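Local coordinates for acetyltransferase PA1377 (Pseudomonas aeruginosa, PDB 2VI7) that probably transfers an acetyl group from acetyl-CoA to an amine, as a putative N-acetyltransferase of the GCN5-related (GNAT) family, at the interface of chains A and B. Numbering follows the deposited sequence. Chains: chain A/B, Acetyltransferase PA1377.

Contact 1: the interface of chains A and B. Residues chain A 31-32, 34-36, 128, 153-155; chain B 82-83.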
ATOM      1  N   ALA A  31     -17.075  -1.778 -11.145  1.00 28.83           N
ATOM      2  CA  ALA A  31     -15.665  -1.473 -11.321  1.00 28.18           C
ATOM      3  C   ALA A  31     -15.282  -0.048 -10.933  1.00 28.41           C
ATOM      4  O   ALA A  31     -14.199   0.177 -10.397  1.00 28.95           O
ATOM      5  CB  ALA A  31     -15.253  -1.742 -12.767  1.00 27.96           C
ATOM      6  N   ARG A  32     -16.165   0.918 -11.173  1.00 28.63           N
ATOM      7  CA  ARG A  32     -15.821   2.302 -10.874  1.00 28.69           C
ATOM      8  C   ARG A  32     -15.727   2.659  -9.405  1.00 29.06           C
ATOM      9  O   ARG A  32     -15.073   3.633  -9.061  1.00 30.42           O
ATOM     10  CB  ARG A  32     -16.777   3.265 -11.584  1.00 28.82           C
ATOM     11  CG  ARG A  32     -18.179   3.282 -11.050  1.00 33.67           C
ATOM     12  CD  ARG A  32     -19.056   4.246 -11.834  1.00 37.05           C
ATOM     13  NE  ARG A  32     -18.852   5.646 -11.458  1.00 41.03           N
ATOM     14  CZ  ARG A  32     -19.219   6.176 -10.289  1.00 42.90           C
ATOM     15  NH1 ARG A  32     -19.808   5.423  -9.366  1.00 44.35           N
ATOM     16  NH2 ARG A  32     -19.025   7.470 -10.049  1.00 43.20           N
ATOM     17  N   VAL A  34     -14.300   0.797  -7.149  1.00 27.59           N
ATOM     18  CA  VAL A  34     -13.097   0.136  -6.644  1.00 25.63           C
ATOM     19  C   VAL A  34     -11.959   0.612  -7.561  1.00 24.65           C
ATOM     20  O   VAL A  34     -12.024   1.731  -8.082  1.00 23.96           O
ATOM     21  CB  VAL A  34     -13.227  -1.434  -6.643  1.00 24.91           C
ATOM     22  CG1 VAL A  34     -14.183  -1.868  -5.540  1.00 24.27           C
ATOM     23  CG2 VAL A  34     -13.741  -1.946  -7.971  1.00 24.90           C
ATOM     24  N   LEU A  35     -10.923  -0.197  -7.759  1.00 24.05           N
ATOM     25  CA  LEU A  35      -9.812   0.213  -8.622  1.00 23.49           C
ATOM     26  C   LEU A  35      -9.609  -0.713  -9.815  1.00 24.40           C
ATOM     27  O   LEU A  35      -8.609  -0.612 -10.527  1.00 24.63           O
ATOM     28  CB  LEU A  35      -8.512   0.305  -7.814  1.00 22.26           C
ATOM     29  CG  LEU A  35      -8.350   1.474  -6.838  1.00 18.65           C
ATOM     30  CD1 LEU A  35      -7.131   1.275  -5.943  1.00 19.45           C
ATOM     31  CD2 LEU A  35      -8.235   2.745  -7.637  1.00 18.12           C
ATOM     32  N   GLN A  36     -10.573  -1.606 -10.025  1.00 26.53           N
ATOM     33  CA  GLN A  36     -10.542  -2.563 -11.127  1.00 28.72           C
ATOM     34  C   GLN A  36     -10.776  -1.902 -12.482  1.00 30.32           C
ATOM     35  O   GLN A  36     -11.336  -0.807 -12.574  1.00 30.39           O
ATOM     36  CB  GLN A  36     -11.623  -3.635 -10.939  1.00 28.54           C
ATOM     37  CG  GLN A  36     -11.489  -4.506  -9.713  1.00 30.05           C
ATOM     38  CD  GLN A  36     -10.294  -5.417  -9.783  1.00 31.57           C
ATOM     39  OE1 GLN A  36      -9.960  -5.949 -10.849  1.00 33.55           O
ATOM     40  NE2 GLN A  36      -9.646  -5.624  -8.644  1.00 33.20           N
ATOM     41  N   TYR A 128     -14.112   5.842  -1.762  1.00 20.67           N
ATOM     42  CA  TYR A 128     -14.303   7.153  -2.376  1.00 20.81           C
ATOM     43  C   TYR A 128     -15.135   8.050  -1.473  1.00 20.85           C
ATOM     44  O   TYR A 128     -16.171   7.629  -0.981  1.00 22.28           O
ATOM     45  CB  TYR A 128     -14.964   6.966  -3.731  1.00 20.84           C
ATOM     46  CG  TYR A 128     -14.029   6.285  -4.709  1.00 22.40           C
ATOM     47  CD1 TYR A 128     -14.415   5.146  -5.409  1.00 21.22           C
ATOM     48  CD2 TYR A 128     -12.734   6.775  -4.918  1.00 22.30           C
ATOM     49  CE1 TYR A 128     -13.535   4.508  -6.298  1.00 20.52           C
ATOM     50  CE2 TYR A 128     -11.848   6.142  -5.798  1.00 22.61           C
ATOM     51  CZ  TYR A 128     -12.256   5.011  -6.485  1.00 21.67           C
ATOM     52  OH  TYR A 128     -11.393   4.378  -7.357  1.00 25.07           O
ATOM     53  N   ALA A 153      -7.135   8.302  -6.928  1.00 22.64           N
ATOM     54  CA  ALA A 153      -7.314   7.434  -8.082  1.00 23.13           C
ATOM     55  C   ALA A 153      -8.133   8.087  -9.175  1.00 23.44           C
ATOM     56  O   ALA A 153      -8.698   9.160  -8.991  1.00 24.17           O
ATOM     57  CB  ALA A 153      -7.990   6.122  -7.653  1.00 22.19           C
ATOM     58  N   VAL A 154      -8.176   7.420 -10.322  1.00 23.99           N
ATOM     59  CA  VAL A 154      -8.937   7.877 -11.474  1.00 22.64           C
ATOM     60  C   VAL A 154     -10.292   7.170 -11.437  1.00 23.81           C
ATOM     61  O   VAL A 154     -10.383   5.978 -11.125  1.00 24.27           O
ATOM     62  CB  VAL A 154      -8.227   7.510 -12.821  1.00 20.75           C
ATOM     63  CG1 VAL A 154      -9.077   7.946 -14.013  1.00 20.20           C
ATOM     64  CG2 VAL A 154      -6.873   8.162 -12.893  1.00 21.46           C
ATOM     65  N   ARG A 155     -11.342   7.929 -11.713  1.00 24.48           N
ATOM     66  CA  ARG A 155     -12.701   7.402 -11.786  1.00 25.70           C
ATOM     67  C   ARG A 155     -13.472   8.373 -12.693  1.00 26.90           C
ATOM     68  O   ARG A 155     -13.436   9.590 -12.492  1.00 26.78           O
ATOM     69  CB  ARG A 155     -13.352   7.316 -10.396  1.00 24.77           C
ATOM     70  CG  ARG A 155     -14.677   6.532 -10.391  1.00 23.82           C
ATOM     71  CD  ARG A 155     -15.515   6.757  -9.126  1.00 24.53           C
ATOM     72  NE  ARG A 155     -15.840   8.170  -8.920  1.00 26.35           N
ATOM     73  CZ  ARG A 155     -16.486   8.650  -7.859  1.00 26.04           C
ATOM     74  NH1 ARG A 155     -16.725   9.950  -7.764  1.00 24.16           N
ATOM     75  NH2 ARG A 155     -16.899   7.837  -6.896  1.00 25.03           N
TER
ATOM     76  N   ARG B  82      -5.194   2.855 -12.700  1.00 23.75           N
ATOM     77  CA  ARG B  82      -5.993   3.911 -12.087  1.00 22.50           C
ATOM     78  C   ARG B  82      -5.303   4.609 -10.914  1.00 21.69           C
ATOM     79  O   ARG B  82      -5.840   5.555 -10.351  1.00 23.30           O
ATOM     80  CB  ARG B  82      -7.358   3.352 -11.676  1.00 21.03           C
ATOM     81  CG  ARG B  82      -8.165   2.865 -12.871  1.00 19.78           C
ATOM     82  CD  ARG B  82      -9.485   2.249 -12.455  1.00 19.66           C
ATOM     83  NE  ARG B  82     -10.306   3.213 -11.737  1.00 20.47           N
ATOM     84  CZ  ARG B  82     -11.440   2.912 -11.119  1.00 18.98           C
ATOM     85  NH1 ARG B  82     -12.114   3.863 -10.490  1.00 20.59           N
ATOM     86  NH2 ARG B  82     -11.890   1.663 -11.122  1.00 18.46           N
ATOM     87  N   ARG B  83      -4.099   4.157 -10.576  1.00 21.86           N
ATOM     88  CA  ARG B  83      -3.318   4.745  -9.493  1.00 21.26           C
ATOM     89  C   ARG B  83      -1.946   5.184 -10.007  1.00 21.96           C
ATOM     90  O   ARG B  83      -1.159   5.787  -9.270  1.00 23.33           O
ATOM     91  CB  ARG B  83      -3.142   3.717  -8.373  1.00 21.71           C
ATOM     92  CG  ARG B  83      -4.393   3.451  -7.550  1.00 20.20           C
ATOM     93  CD  ARG B  83      -4.473   4.448  -6.417  1.00 20.48           C
ATOM     94  NE  ARG B  83      -3.453   4.180  -5.406  1.00 21.99           N
ATOM     95  CZ  ARG B  83      -2.749   5.113  -4.763  1.00 23.23           C
ATOM     96  NH1 ARG B  83      -2.930   6.407  -5.010  1.00 21.50           N
ATOM     97  NH2 ARG B  83      -1.862   4.747  -3.850  1.00 25.00           N
TER
HETATM   98  O   HOH W   1      -6.480   0.287 -12.088  1.00 23.95           O
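B:Arg82 reaches into chain A at a two-fold symmetric interface between two copies of a GNAT-family acetyltransferase, an arm-in-socket contact that ties the two subunits of the deposited assembly together, an assembly that may or may not be the one formed in the cell. The arm leaves the short 3-10 helix 81-83 of chain B, and its guanidinium ends among backbone carbonyls of the 31-36 segment and the short strand 154-155 of chain A. Its chain runs extended as far as CD and then bends at chi3 (60°), which turns the flat head edge-on to A:Val154. There B:Arg82 NE and NH1 grip one atom side-on, the carbonyl oxygen A:Val154 O, NE at 2.8 Å; that oxygen lies almost exactly in the guanidinium plane. B:Arg82 NH2 works on the other flank, giving one hydrogen bond to A:Gln36 O at 2.9 Å, on a lone pair, and another to A:Ala31 O at 2.8 Å, where the donor stands above the carbonyl plane. A longer, nearly straight bond joins B:Arg82 NH1 to A:Arg32 O (3.3 Å). With acceptors spread around its rim, the guanidinium should be held against rotation, and the carbonyls probably help offset its positive charge. A:Val34 O lies close by but takes no hydrogen bond from the arginine; it is instead held by the phenol hydroxyl of A:Tyr128, OH to O 2.8 Å, a second-shell support for the loop. At the base of the arm, the main chain joins in: A:Val154 N donates to B:Arg82 O at 3.0 Å, and a water bridges B:Arg82 N and A:Leu35 O. Beside this, both methyl branches of A:Leu35 rest against the aliphatic part of B:Arg83, A:Leu35 CD1 lying 3.8 Å from B:Arg83 CG, while A:Ala153 CB meets the same chain farther along, at CD.

Contact 2: the interface of chains A and B. Residues chain A 81-82; chain B 34-37, 154.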
ATOM      1  N   ILE A  81       6.631  -8.499   8.517  1.00 26.91           N
ATOM      2  CA  ILE A  81       6.504  -8.877   9.914  1.00 27.11           C
ATOM      3  C   ILE A  81       6.021  -7.729  10.808  1.00 26.98           C
ATOM      4  O   ILE A  81       5.113  -7.912  11.619  1.00 27.47           O
ATOM      5  CB  ILE A  81       7.856  -9.427  10.461  1.00 28.00           C
ATOM      6  CG1 ILE A  81       8.218 -10.726   9.724  1.00 31.86           C
ATOM      7  CG2 ILE A  81       7.752  -9.718  11.956  1.00 27.32           C
ATOM      8  CD1 ILE A  81       9.340 -11.540  10.372  1.00 31.54           C
ATOM      9  N   ARG A  82       6.605  -6.543  10.652  1.00 25.67           N
ATOM     10  CA  ARG A  82       6.226  -5.414  11.494  1.00 23.75           C
ATOM     11  C   ARG A  82       4.876  -4.775  11.163  1.00 23.97           C
ATOM     12  O   ARG A  82       4.477  -3.812  11.808  1.00 23.82           O
ATOM     13  CB  ARG A  82       7.338  -4.357  11.493  1.00 23.13           C
ATOM     14  CG  ARG A  82       8.648  -4.850  12.119  1.00 21.28           C
ATOM     15  CD  ARG A  82       9.784  -3.867  11.914  1.00 19.55           C
ATOM     16  NE  ARG A  82       9.523  -2.618  12.599  1.00 20.15           N
ATOM     17  CZ  ARG A  82      10.263  -1.525  12.460  1.00 20.44           C
ATOM     18  NH1 ARG A  82       9.950  -0.424  13.126  1.00 22.73           N
ATOM     19  NH2 ARG A  82      11.310  -1.527  11.650  1.00 19.66           N
TER
ATOM     20  N   VAL B  34      11.851   2.836   9.880  1.00 27.46           N
ATOM     21  CA  VAL B  34      11.199   2.406   8.645  1.00 25.83           C
ATOM     22  C   VAL B  34      10.553   1.065   9.004  1.00 25.80           C
ATOM     23  O   VAL B  34      10.152   0.868  10.152  1.00 27.02           O
ATOM     24  CB  VAL B  34      12.186   2.242   7.451  1.00 26.04           C
ATOM     25  CG1 VAL B  34      12.763   3.616   7.066  1.00 23.09           C
ATOM     26  CG2 VAL B  34      13.280   1.228   7.787  1.00 23.50           C
ATOM     27  N   LEU B  35      10.456   0.132   8.065  1.00 25.95           N
ATOM     28  CA  LEU B  35       9.811  -1.147   8.381  1.00 25.51           C
ATOM     29  C   LEU B  35      10.698  -2.388   8.275  1.00 25.96           C
ATOM     30  O   LEU B  35      10.204  -3.516   8.327  1.00 25.26           O
ATOM     31  CB  LEU B  35       8.567  -1.320   7.503  1.00 24.10           C
ATOM     32  CG  LEU B  35       7.438  -0.331   7.820  1.00 24.07           C
ATOM     33  CD1 LEU B  35       6.321  -0.438   6.793  1.00 22.46           C
ATOM     34  CD2 LEU B  35       6.914  -0.604   9.218  1.00 23.45           C
ATOM     35  N   GLN B  36      12.004  -2.163   8.157  1.00 27.76           N
ATOM     36  CA  GLN B  36      13.001  -3.227   8.027  1.00 28.55           C
ATOM     37  C   GLN B  36      13.272  -3.987   9.326  1.00 28.90           C
ATOM     38  O   GLN B  36      13.080  -3.462  10.424  1.00 27.79           O
ATOM     39  CB  GLN B  36      14.335  -2.643   7.520  1.00 29.53           C
ATOM     40  CG  GLN B  36      14.288  -1.966   6.158  1.00 31.25           C
ATOM     41  CD  GLN B  36      13.989  -2.936   5.041  1.00 33.37           C
ATOM     42  OE1 GLN B  36      14.715  -3.911   4.842  1.00 35.39           O
ATOM     43  NE2 GLN B  36      12.913  -2.676   4.300  1.00 35.60           N
ATOM     44  N   MET B  37      13.729  -5.225   9.176  1.00 28.23           N
ATOM     45  CA  MET B  37      14.079  -6.082  10.299  1.00 28.89           C
ATOM     46  C   MET B  37      15.607  -6.139  10.355  1.00 30.07           C
ATOM     47  O   MET B  37      16.276  -6.019   9.328  1.00 30.65           O
ATOM     48  CB  MET B  37      13.519  -7.489  10.080  1.00 28.90           C
ATOM     49  CG  MET B  37      12.011  -7.592  10.177  1.00 28.02           C
ATOM     50  SD  MET B  37      11.430  -7.363  11.862  1.00 29.37           S
ATOM     51  CE  MET B  37      11.929  -8.944  12.613  1.00 24.51           C
ATOM     52  N   VAL B 154       4.907  -2.017  14.139  1.00 22.49           N
ATOM     53  CA  VAL B 154       5.618  -2.383  15.346  1.00 21.12           C
ATOM     54  C   VAL B 154       6.974  -1.685  15.321  1.00 21.52           C
ATOM     55  O   VAL B 154       7.662  -1.650  14.298  1.00 21.03           O
ATOM     56  CB  VAL B 154       5.847  -3.916  15.432  1.00 21.37           C
ATOM     57  CG1 VAL B 154       6.814  -4.240  16.576  1.00 20.47           C
ATOM     58  CG2 VAL B 154       4.517  -4.635  15.618  1.00 19.55           C
TER
HETATM   59  O   HOH W   2       9.043  -5.872   8.632  1.00 25.54           O
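A:Arg82 sets off with CG anti to its own carbonyl carbon (chi1 -64°), stays extended through chi2, and turns at chi3 (64°), a bend that lays its guanidinium between B:Val154 and B:Gln36. B:Met37 is folded at both chi2 and chi3, and its thioether sulphur comes alongside the arginine's methylene stem, B:Met37 SD 3.8 Å from A:Arg82 CG, the two side chains running past each other in opposite directions. The polar head meets B:Val154 side-on: A:Arg82 NE and NH1 both donate to the carbonyl oxygen B:Val154 O, NE at 2.7 Å with a tilt from the carbonyl plane and NH1 at 2.8 Å on a lone pair. On the far flank A:Arg82 NH2 donates to B:Gln36 O at 2.9 Å, tilted 20° from that carbonyl's plane. Bonds from both flanks should thus hold the flat group against turning about its stem. The main chain of A:Arg82 is tied as well, its carbonyl O accepting from B:Val154 N at 3.0 Å, while a water links its N to B:Leu35 O. A:Ile81, next to it, buries part of its surface against the partner, its CD1 4.3 Å from B:Met37 CE, a loose approach. In the fold, the donor arm sits on the 3-10 helix 81-83, between strands 68-77 and 86-88, and its receptor combines the loop after helix 28-31 with strand 154-155.

Contact 1 and contact 2 are patches related by the two-fold axis, with the chains exchanged, and the centres of their C-alpha atoms lie about 29 Å apart. They share Arg82 as donor and residues 34-36 with Val154 as receptor, each adding neighbours of its own. Such a reciprocal exchange, made at two well-separated points, should resist rocking of one subunit on the other. Within one chain the arm (3-10 helix 81-83) and the socket (the 34-36 loop with strand 154-155) are separate elements, so each subunit both gives and receives, which would be compatible with a dimer in solution.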